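PDB 3JUR: Exo-poly-alpha-D-galacturonosidase from Thermotoga maritima, which probably hydrolyses the glycosidic bonds of polygalacturonate, releasing galacturonate units from chain ends, as an exo-acting family 28 glycoside hydrolase. Local coordinates for residues D[36-47]-D[64-74]; D[89-97]-D[134-145]. One frame throughout, in Å; residues are numbered along the deposited sequence.

How the interactions relate
Interaction 1 comes first along the chain and closes before interaction 2 opens; their centres lie 16 Å apart. Strands 68-75 and 87-90 are parallel neighbours, and strand 132-134 follows on 87-90, so the two contacts sit on successive rungs near the N-terminal end of the beta-helix. They touch directly: T71 O and I91 N are 2.8 Å apart, a probable hydrogen bond, and D42 OD2 forms a salt bridge with R96 NH1. Interaction 1 joins the start of helix 44-57 to the first of these strands and so covers the end of the coil, whereas interaction 2 organises the loops that leave the next two; the D42-R96 salt bridge ties cap and loops together.

Interaction 1 of 2, residues D[36-47]-D[64-74]; sequences RGDGRTDCSESF and VPEGVFLTGPI
The hydroxyl OG of S44 is held by two bonds, one from the strand segment and one within its own turn: it accepts a nearly straight hydrogen bond from G72 N (2.9 Å, 170°) and donates to the syn lone pair of D42 OD1. That carboxylate oxygen also takes S44 N from above its plane, closing an Asx turn just where helix 44-57 begins. C43, at the N-cap position, gives its N-H to L70 O. Its SG lies beside the backbone N (chi1 -49°) and meets the F69 ring at the edge, in the ring plane, 3.7 Å from CD1. Over one face of F69 sits G37 CA, a CH-pi contact 3.7 Å from the centroid. Beside it, V68 N donates to G37 O and G39 N to V68 O (2.9 Å). Water 1 accepts from L70 N and lies within hydrogen-bonding distance of R36 O and V68 O, and the CD1 branch of L70 rests on G39 O. Deeper in, F47 carries I74 CD1 over one face, 3.6 Å from CE1, while T71 CG2 and V64 CG2 approach its ring obliquely. The far side of the loop is held by D38, whose OD1 accepts from R40 N and T41 N in an Asx motif. Together these contacts seat the loop and first turn of helix 44-57 against an early rung, the helical N-terminal cap familiar from right-handed parallel beta-helices.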
loop_
_atom_site.group_PDB
_atom_site.type_symbol
_atom_site.label_atom_id
_atom_site.label_comp_id
_atom_site.label_asym_id
_atom_site.label_seq_id
_atom_site.Cartn_x
_atom_site.Cartn_y
_atom_site.Cartn_z
ATOM N N ARG D 36 -54.970 32.703 6.539
ATOM C CA ARG D 36 -54.824 32.934 5.111
ATOM C C ARG D 36 -53.380 32.634 4.712
ATOM O O ARG D 36 -52.439 33.052 5.394
ATOM C CB ARG D 36 -55.186 34.380 4.768
ATOM C CG ARG D 36 -55.658 34.588 3.333
ATOM C CD ARG D 36 -56.781 35.620 3.268
ATOM N NE ARG D 36 -57.928 35.185 4.063
ATOM C CZ ARG D 36 -58.933 35.965 4.455
ATOM N NH1 ARG D 36 -58.962 37.255 4.131
ATOM N NH2 ARG D 36 -59.916 35.445 5.180
ATOM N N GLY D 37 -53.213 31.898 3.616
ATOM C CA GLY D 37 -51.889 31.545 3.117
ATOM C C GLY D 37 -51.310 32.584 2.175
ATOM O O GLY D 37 -50.571 32.244 1.251
ATOM N N ASP D 38 -51.635 33.853 2.422
ATOM C CA ASP D 38 -51.182 34.969 1.584
ATOM C C ASP D 38 -49.801 35.513 1.980
ATOM O O ASP D 38 -49.292 36.442 1.348
ATOM C CB ASP D 38 -52.227 36.105 1.578
ATOM C CG ASP D 38 -52.555 36.632 2.981
ATOM O OD1 ASP D 38 -51.812 36.341 3.945
ATOM O OD2 ASP D 38 -53.569 37.352 3.119
ATOM N N GLY D 39 -49.205 34.934 3.024
ATOM C CA GLY D 39 -47.908 35.379 3.544
ATOM C C GLY D 39 -47.952 36.784 4.123
ATOM O O GLY D 39 -46.944 37.496 4.119
ATOM N N ARG D 40 -49.125 37.179 4.619
ATOM C CA ARG D 40 -49.356 38.534 5.134
ATOM C C ARG D 40 -50.203 38.512 6.406
ATOM O O ARG D 40 -49.914 39.234 7.362
ATOM C CB ARG D 40 -50.033 39.410 4.075
ATOM C CG ARG D 40 -49.212 39.642 2.808
ATOM C CD ARG D 40 -50.105 39.972 1.613
ATOM N NE ARG D 40 -50.486 41.382 1.570
ATOM C CZ ARG D 40 -51.667 41.871 1.954
ATOM N NH1 ARG D 40 -52.617 41.071 2.427
ATOM N NH2 ARG D 40 -51.897 43.174 1.865
ATOM N N THR D 41 -51.244 37.683 6.407
ATOM C CA THR D 41 -52.157 37.561 7.542
ATOM C C THR D 41 -51.477 36.880 8.724
ATOM O O THR D 41 -50.769 35.878 8.555
ATOM C CB THR D 41 -53.424 36.764 7.155
ATOM O OG1 THR D 41 -54.072 37.407 6.052
ATOM C CG2 THR D 41 -54.402 36.682 8.323
ATOM N N ASP D 42 -51.693 37.432 9.916
ATOM C CA ASP D 42 -51.204 36.823 11.146
ATOM C C ASP D 42 -52.093 35.639 11.508
ATOM O O ASP D 42 -53.247 35.817 11.896
ATOM C CB ASP D 42 -51.176 37.844 12.288
ATOM C CG ASP D 42 -50.440 37.331 13.522
ATOM O OD1 ASP D 42 -49.994 36.165 13.521
ATOM O OD2 ASP D 42 -50.310 38.101 14.500
ATOM N N CYS D 43 -51.548 34.431 11.370
ATOM C CA CYS D 43 -52.298 33.209 11.651
ATOM C C CYS D 43 -52.048 32.668 13.058
ATOM O O CYS D 43 -52.443 31.542 13.359
ATOM C CB CYS D 43 -51.985 32.128 10.608
ATOM S SG CYS D 43 -52.093 32.680 8.891
ATOM N N SER D 44 -51.404 33.466 13.915
ATOM C CA SER D 44 -51.065 33.050 15.287
ATOM C C SER D 44 -52.248 32.439 16.042
ATOM O O SER D 44 -52.143 31.334 16.582
ATOM C CB SER D 44 -50.494 34.223 16.093
ATOM O OG SER D 44 -49.231 34.638 15.601
ATOM N N GLU D 45 -53.367 33.161 16.065
ATOM C CA GLU D 45 -54.587 32.722 16.754
ATOM C C GLU D 45 -55.272 31.561 16.044
ATOM O O GLU D 45 -55.946 30.745 16.680
ATOM C CB GLU D 45 -55.575 33.883 16.904
ATOM C CG GLU D 45 -55.174 34.909 17.946
ATOM C CD GLU D 45 -55.303 34.381 19.366
ATOM O OE1 GLU D 45 -56.444 34.141 19.822
ATOM O OE2 GLU D 45 -54.260 34.219 20.029
ATOM N N SER D 46 -55.107 31.506 14.727
ATOM C CA SER D 46 -55.642 30.415 13.926
ATOM C C SER D 46 -55.077 29.086 14.403
ATOM O O SER D 46 -55.832 28.142 14.636
ATOM C CB SER D 46 -55.333 30.633 12.446
ATOM O OG SER D 46 -55.887 31.863 12.009
ATOM N N PHE D 47 -53.755 29.030 14.566
ATOM C CA PHE D 47 -53.086 27.847 15.101
ATOM C C PHE D 47 -53.585 27.507 16.498
ATOM O O PHE D 47 -53.900 26.350 16.781
ATOM C CB PHE D 47 -51.558 28.022 15.114
ATOM C CG PHE D 47 -50.912 27.788 13.779
ATOM C CD1 PHE D 47 -50.651 26.500 13.338
ATOM C CD2 PHE D 47 -50.583 28.857 12.954
ATOM C CE1 PHE D 47 -50.066 26.277 12.095
ATOM C CE2 PHE D 47 -50.002 28.646 11.717
ATOM C CZ PHE D 47 -49.737 27.348 11.285
ATOM N N VAL D 64 -52.365 22.034 7.555
ATOM C CA VAL D 64 -51.895 23.309 7.026
ATOM C C VAL D 64 -51.714 23.135 5.515
ATOM O O VAL D 64 -50.733 22.525 5.077
ATOM C CB VAL D 64 -50.542 23.742 7.668
ATOM C CG1 VAL D 64 -50.113 25.109 7.157
ATOM C CG2 VAL D 64 -50.627 23.735 9.190
ATOM N N PRO D 65 -52.654 23.668 4.714
ATOM C CA PRO D 65 -52.627 23.451 3.267
ATOM C C PRO D 65 -51.611 24.340 2.536
ATOM O O PRO D 65 -50.827 25.050 3.181
ATOM C CB PRO D 65 -54.059 23.800 2.839
ATOM C CG PRO D 65 -54.526 24.793 3.841
ATOM C CD PRO D 65 -53.788 24.524 5.127
ATOM N N GLU D 66 -51.627 24.277 1.203
ATOM C CA GLU D 66 -50.827 25.148 0.336
ATOM C C GLU D 66 -50.937 26.620 0.758
ATOM O O GLU D 66 -51.996 27.073 1.199
ATOM C CB GLU D 66 -51.287 24.974 -1.122
ATOM C CG GLU D 66 -50.803 26.033 -2.129
ATOM C CD GLU D 66 -51.788 26.248 -3.289
ATOM O OE1 GLU D 66 -53.003 26.413 -3.033
ATOM O OE2 GLU D 66 -51.349 26.262 -4.463
ATOM N N GLY D 67 -49.833 27.348 0.616
ATOM C CA GLY D 67 -49.779 28.775 0.933
ATOM C C GLY D 67 -48.640 29.072 1.889
ATOM O O GLY D 67 -47.943 28.152 2.340
ATOM N N VAL D 68 -48.438 30.355 2.186
ATOM C CA VAL D 68 -47.478 30.770 3.214
ATOM C C VAL D 68 -48.244 31.348 4.404
ATOM O O VAL D 68 -49.009 32.302 4.259
ATOM C CB VAL D 68 -46.415 31.778 2.686
ATOM C CG1 VAL D 68 -45.397 32.111 3.777
ATOM C CG2 VAL D 68 -45.696 31.224 1.447
ATOM N N PHE D 69 -48.037 30.752 5.575
ATOM C CA PHE D 69 -48.782 31.109 6.780
ATOM C C PHE D 69 -47.889 31.777 7.829
ATOM O O PHE D 69 -47.005 31.129 8.409
ATOM C CB PHE D 69 -49.468 29.865 7.356
ATOM C CG PHE D 69 -50.565 29.323 6.480
ATOM C CD1 PHE D 69 -51.876 29.755 6.642
ATOM C CD2 PHE D 69 -50.286 28.389 5.486
ATOM C CE1 PHE D 69 -52.897 29.258 5.831
ATOM C CE2 PHE D 69 -51.300 27.892 4.667
ATOM C CZ PHE D 69 -52.604 28.324 4.843
ATOM N N LEU D 70 -48.116 33.072 8.047
ATOM C CA LEU D 70 -47.359 33.852 9.032
ATOM C C LEU D 70 -47.913 33.629 10.426
ATOM O O LEU D 70 -49.122 33.691 10.630
ATOM C CB LEU D 70 -47.402 35.354 8.708
ATOM C CG LEU D 70 -46.725 35.888 7.442
ATOM C CD1 LEU D 70 -46.662 37.412 7.492
ATOM C CD2 LEU D 70 -45.329 35.309 7.255
ATOM N N THR D 71 -47.022 33.381 11.379
ATOM C CA THR D 71 -47.418 33.105 12.758
ATOM C C THR D 71 -46.270 33.339 13.738
ATOM O O THR D 71 -45.094 33.272 13.365
ATOM C CB THR D 71 -47.954 31.643 12.931
ATOM O OG1 THR D 71 -48.191 31.372 14.318
ATOM C CG2 THR D 71 -46.964 30.625 12.397
ATOM N N GLY D 72 -46.626 33.614 14.991
ATOM C CA GLY D 72 -45.675 33.555 16.092
ATOM C C GLY D 72 -45.498 32.094 16.467
ATOM O O GLY D 72 -45.908 31.212 15.710
ATOM N N PRO D 73 -44.910 31.820 17.646
ATOM C CA PRO D 73 -44.628 30.438 18.040
ATOM C C PRO D 73 -45.895 29.579 18.113
ATOM O O PRO D 73 -46.962 30.077 18.459
ATOM C CB PRO D 73 -44.006 30.591 19.432
ATOM C CG PRO D 73 -44.545 31.878 19.941
ATOM C CD PRO D 73 -44.600 32.765 18.733
ATOM N N ILE D 74 -45.762 28.302 17.773
ATOM C CA ILE D 74 -46.870 27.347 17.834
ATOM C C ILE D 74 -46.661 26.436 19.030
ATOM O O ILE D 74 -45.597 25.820 19.169
ATOM C CB ILE D 74 -46.955 26.493 16.537
ATOM C CG1 ILE D 74 -47.344 27.365 15.335
ATOM C CG2 ILE D 74 -47.923 25.320 16.703
ATOM C CD1 ILE D 74 -47.045 26.725 13.990
HETATM O O HOH W 1 -49.970 34.392 6.084
HETATM O O HOH W 2 -49.812 30.185 17.781
#

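Interaction 2 of 2, residues D[89-97]-D[134-145]; sequences KFIPDPERY and DGSADNEHWWPW
Strands 87-90 and 132-134 run parallel where K89 pairs with D134, their CA atoms 4.6 Å apart, and F90 N donates a nearly straight bond to D134 O (2.8 Å, 171°). Beyond this rung both chains leave as loops. K89 and D134 lie side by side, pointing the same way; the lysine chain is extended up to a bend at its last torsion (chi4 56°), which brings NZ to D134 OD2 (2.9 Å) from above the carboxylate plane and also to S136 OG. This hydroxyl in turn donates to F90 O, thereby joining the lysine to the strand's last carbonyl. D134 OD1 accepts from S136 N in an Asx turn and from N210 on the following rung. In the loops, P92 CG lies over the face of H141, 3.7 Å from CD2, and the imidazole is oriented by ND1 donating to D138 OD1, nearly in the ring plane. W142 turns its six-membered ring edge-on to the face of Y97, a T-shaped stack with planes at 81°, while P94 packs on CH2 of both W142 and W145. Water 3 accepts from W142 NE1 and donates to G135 O and Y97 OH, so the polar edge of the indole is satisfied between the loops. Parallel rungs prolonged by long loops that pack together beside the coil are characteristic of the right-handed beta-helix of family 28 glycoside hydrolases.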
loop_
_atom_site.group_PDB
_atom_site.type_symbol
_atom_site.label_atom_id
_atom_site.label_comp_id
_atom_site.label_asym_id
_atom_site.label_seq_id
_atom_site.Cartn_x
_atom_site.Cartn_y
_atom_site.Cartn_z
ATOM N N LYS D 89 -44.374 30.120 8.100
ATOM C CA LYS D 89 -43.319 31.127 8.175
ATOM C C LYS D 89 -43.458 31.922 9.462
ATOM O O LYS D 89 -44.446 32.639 9.662
ATOM C CB LYS D 89 -43.345 32.058 6.955
ATOM C CG LYS D 89 -42.213 33.084 6.943
ATOM C CD LYS D 89 -42.228 33.963 5.691
ATOM C CE LYS D 89 -41.048 34.932 5.681
ATOM N NZ LYS D 89 -39.753 34.196 5.791
ATOM N N PHE D 90 -42.457 31.798 10.328
ATOM C CA PHE D 90 -42.512 32.408 11.647
ATOM C C PHE D 90 -42.128 33.874 11.624
ATOM O O PHE D 90 -41.134 34.248 11.008
ATOM C CB PHE D 90 -41.663 31.614 12.638
ATOM C CG PHE D 90 -42.222 30.260 12.927
ATOM C CD1 PHE D 90 -41.865 29.163 12.144
ATOM C CD2 PHE D 90 -43.140 30.082 13.955
ATOM C CE1 PHE D 90 -42.397 27.910 12.396
ATOM C CE2 PHE D 90 -43.677 28.831 14.214
ATOM C CZ PHE D 90 -43.308 27.747 13.437
ATOM N N ILE D 91 -42.940 34.699 12.282
ATOM C CA ILE D 91 -42.679 36.137 12.367
ATOM C C ILE D 91 -41.534 36.397 13.359
ATOM O O ILE D 91 -41.654 36.083 14.545
ATOM C CB ILE D 91 -43.953 36.945 12.727
ATOM C CG1 ILE D 91 -45.081 36.642 11.724
ATOM C CG2 ILE D 91 -43.648 38.446 12.747
ATOM C CD1 ILE D 91 -46.484 37.008 12.207
ATOM N N PRO D 92 -40.413 36.959 12.864
ATOM C CA PRO D 92 -39.199 37.116 13.662
ATOM C C PRO D 92 -39.205 38.367 14.562
ATOM O O PRO D 92 -38.258 39.159 14.528
ATOM C CB PRO D 92 -38.114 37.224 12.592
ATOM C CG PRO D 92 -38.803 37.938 11.461
ATOM C CD PRO D 92 -40.236 37.477 11.492
ATOM N N ASP D 93 -40.268 38.539 15.347
ATOM C CA ASP D 93 -40.321 39.573 16.387
ATOM C C ASP D 93 -40.262 38.896 17.758
ATOM O O ASP D 93 -41.214 38.213 18.146
ATOM C CB ASP D 93 -41.595 40.413 16.256
ATOM C CG ASP D 93 -41.610 41.626 17.189
ATOM O OD1 ASP D 93 -42.303 42.605 16.858
ATOM O OD2 ASP D 93 -40.942 41.617 18.247
ATOM N N PRO D 94 -39.145 39.087 18.499
ATOM C CA PRO D 94 -38.931 38.393 19.779
ATOM C C PRO D 94 -40.093 38.555 20.758
ATOM O O PRO D 94 -40.417 37.621 21.492
ATOM C CB PRO D 94 -37.664 39.057 20.329
ATOM C CG PRO D 94 -36.942 39.525 19.116
ATOM C CD PRO D 94 -38.023 39.991 18.183
ATOM N N GLU D 95 -40.714 39.734 20.747
ATOM C CA GLU D 95 -41.887 40.036 21.570
ATOM C C GLU D 95 -42.964 38.950 21.458
ATOM O O GLU D 95 -43.607 38.597 22.449
ATOM C CB GLU D 95 -42.459 41.407 21.181
ATOM C CG GLU D 95 -43.098 42.178 22.326
ATOM C CD GLU D 95 -42.099 43.017 23.122
ATOM O OE1 GLU D 95 -41.192 42.442 23.770
ATOM O OE2 GLU D 95 -42.234 44.260 23.106
ATOM N N ARG D 96 -43.128 38.407 20.252
ATOM C CA ARG D 96 -44.099 37.339 19.981
ATOM C C ARG D 96 -43.812 36.018 20.689
ATOM O O ARG D 96 -44.684 35.154 20.760
ATOM C CB ARG D 96 -44.237 37.112 18.473
ATOM C CG ARG D 96 -44.914 38.274 17.750
ATOM C CD ARG D 96 -44.954 38.027 16.259
ATOM N NE ARG D 96 -45.564 39.139 15.543
ATOM C CZ ARG D 96 -46.846 39.207 15.195
ATOM N NH1 ARG D 96 -47.687 38.221 15.490
ATOM N NH2 ARG D 96 -47.285 40.270 14.538
ATOM N N TYR D 97 -42.601 35.878 21.225
ATOM C CA TYR D 97 -42.130 34.620 21.811
ATOM C C TYR D 97 -42.098 34.694 23.338
ATOM O O TYR D 97 -41.410 33.921 24.012
ATOM C CB TYR D 97 -40.773 34.231 21.200
ATOM C CG TYR D 97 -40.878 34.046 19.703
ATOM C CD1 TYR D 97 -41.056 32.781 19.149
ATOM C CD2 TYR D 97 -40.848 35.145 18.838
ATOM C CE1 TYR D 97 -41.186 32.612 17.776
ATOM C CE2 TYR D 97 -40.975 34.985 17.462
ATOM C CZ TYR D 97 -41.142 33.714 16.939
ATOM O OH TYR D 97 -41.269 33.542 15.580
ATOM N N ASP D 134 -40.295 27.664 8.179
ATOM C CA ASP D 134 -39.383 28.765 7.864
ATOM C C ASP D 134 -39.268 29.709 9.066
ATOM O O ASP D 134 -40.182 30.487 9.350
ATOM C CB ASP D 134 -39.882 29.494 6.609
ATOM C CG ASP D 134 -39.026 30.693 6.223
ATOM O OD1 ASP D 134 -37.990 30.980 6.874
ATOM O OD2 ASP D 134 -39.406 31.355 5.241
ATOM N N GLY D 135 -38.140 29.620 9.768
ATOM C CA GLY D 135 -37.908 30.391 10.988
ATOM C C GLY D 135 -37.622 31.868 10.789
ATOM O O GLY D 135 -37.571 32.624 11.765
ATOM N N SER D 136 -37.422 32.263 9.531
ATOM C CA SER D 136 -37.167 33.651 9.127
ATOM C C SER D 136 -35.906 34.299 9.712
ATOM O O SER D 136 -35.790 35.531 9.724
ATOM C CB SER D 136 -38.392 34.544 9.386
ATOM O OG SER D 136 -39.520 34.084 8.665
ATOM N N ALA D 137 -34.968 33.487 10.187
ATOM C CA ALA D 137 -33.689 34.014 10.659
ATOM C C ALA D 137 -32.784 34.369 9.480
ATOM O O ALA D 137 -32.757 33.670 8.464
ATOM C CB ALA D 137 -33.002 33.022 11.577
ATOM N N ASP D 138 -32.053 35.465 9.628
ATOM C CA ASP D 138 -31.089 35.917 8.633
ATOM C C ASP D 138 -30.143 36.906 9.322
ATOM O O ASP D 138 -30.130 36.985 10.551
ATOM C CB ASP D 138 -31.796 36.542 7.412
ATOM C CG ASP D 138 -32.754 37.665 7.786
ATOM O OD1 ASP D 138 -32.628 38.231 8.891
ATOM O OD2 ASP D 138 -33.641 37.987 6.967
ATOM N N ASN D 139 -29.367 37.656 8.543
ATOM C CA ASN D 139 -28.420 38.626 9.097
ATOM C C ASN D 139 -29.072 39.826 9.783
ATOM O O ASN D 139 -28.388 40.623 10.428
ATOM C CB ASN D 139 -27.449 39.105 8.015
ATOM C CG ASN D 139 -26.499 38.011 7.555
ATOM O OD1 ASN D 139 -26.471 36.907 8.109
ATOM N ND2 ASN D 139 -25.716 38.315 6.530
ATOM N N GLU D 140 -30.391 39.954 9.643
ATOM C CA GLU D 140 -31.137 41.039 10.284
ATOM C C GLU D 140 -32.012 40.523 11.431
ATOM O O GLU D 140 -32.525 41.315 12.225
ATOM C CB GLU D 140 -32.010 41.784 9.265
ATOM C CG GLU D 140 -31.565 41.648 7.804
ATOM C CD GLU D 140 -30.423 42.566 7.429
ATOM O OE1 GLU D 140 -30.567 43.796 7.582
ATOM O OE2 GLU D 140 -29.387 42.052 6.955
ATOM N N HIS D 141 -32.179 39.201 11.517
ATOM C CA HIS D 141 -33.096 38.595 12.490
ATOM C C HIS D 141 -32.503 37.392 13.225
ATOM O O HIS D 141 -32.046 36.423 12.598
ATOM C CB HIS D 141 -34.427 38.234 11.817
ATOM C CG HIS D 141 -35.075 39.389 11.115
ATOM N ND1 HIS D 141 -34.840 39.679 9.786
ATOM C CD2 HIS D 141 -35.931 40.340 11.561
ATOM C CE1 HIS D 141 -35.535 40.750 9.441
ATOM N NE2 HIS D 141 -36.206 41.170 10.499
ATOM N N TRP D 142 -32.516 37.470 14.558
ATOM C CA TRP D 142 -31.939 36.450 15.455
ATOM C C TRP D 142 -30.409 36.294 15.398
ATOM O O TRP D 142 -29.749 36.319 16.440
ATOM C CB TRP D 142 -32.597 35.072 15.259
ATOM C CG TRP D 142 -34.088 35.027 15.487
ATOM C CD1 TRP D 142 -35.046 34.790 14.547
ATOM C CD2 TRP D 142 -34.780 35.201 16.732
ATOM N NE1 TRP D 142 -36.292 34.808 15.122
ATOM C CE2 TRP D 142 -36.161 35.057 16.463
ATOM C CE3 TRP D 142 -34.371 35.472 18.046
ATOM C CZ2 TRP D 142 -37.138 35.171 17.460
ATOM C CZ3 TRP D 142 -35.344 35.585 19.039
ATOM C CH2 TRP D 142 -36.712 35.433 18.736
ATOM N N TRP D 143 -29.852 36.113 14.196
ATOM C CA TRP D 143 -28.421 35.787 14.046
ATOM C C TRP D 143 -27.443 36.842 14.586
ATOM O O TRP D 143 -26.401 36.473 15.136
ATOM C CB TRP D 143 -28.056 35.424 12.592
ATOM C CG TRP D 143 -28.666 34.142 12.071
ATOM C CD1 TRP D 143 -29.311 33.182 12.793
ATOM C CD2 TRP D 143 -28.651 33.677 10.714
ATOM N NE1 TRP D 143 -29.718 32.157 11.970
ATOM C CE2 TRP D 143 -29.325 32.435 10.688
ATOM C CE3 TRP D 143 -28.130 34.191 9.515
ATOM C CZ2 TRP D 143 -29.496 31.696 9.510
ATOM C CZ3 TRP D 143 -28.306 33.461 8.341
ATOM C CH2 TRP D 143 -28.982 32.221 8.350
ATOM N N PRO D 144 -27.760 38.149 14.433
ATOM C CA PRO D 144 -26.875 39.150 15.037
ATOM C C PRO D 144 -26.610 38.936 16.534
ATOM O O PRO D 144 -25.570 39.369 17.038
ATOM C CB PRO D 144 -27.628 40.459 14.813
ATOM C CG PRO D 144 -28.375 40.230 13.560
ATOM C CD PRO D 144 -28.777 38.780 13.567
ATOM N N TRP D 145 -27.521 38.256 17.228
ATOM C CA TRP D 145 -27.367 38.009 18.665
ATOM C C TRP D 145 -26.143 37.157 19.019
ATOM O O TRP D 145 -25.657 37.215 20.150
ATOM C CB TRP D 145 -28.647 37.406 19.253
ATOM C CG TRP D 145 -29.803 38.373 19.324
ATOM C CD1 TRP D 145 -29.876 39.625 18.762
ATOM C CD2 TRP D 145 -31.065 38.154 19.968
ATOM N NE1 TRP D 145 -31.098 40.199 19.028
ATOM C CE2 TRP D 145 -31.848 39.320 19.766
ATOM C CE3 TRP D 145 -31.612 37.088 20.698
ATOM C CZ2 TRP D 145 -33.145 39.450 20.273
ATOM C CZ3 TRP D 145 -32.906 37.222 21.204
ATOM C CH2 TRP D 145 -33.656 38.393 20.985
HETATM O O HOH W 3 -38.656 33.737 13.993
#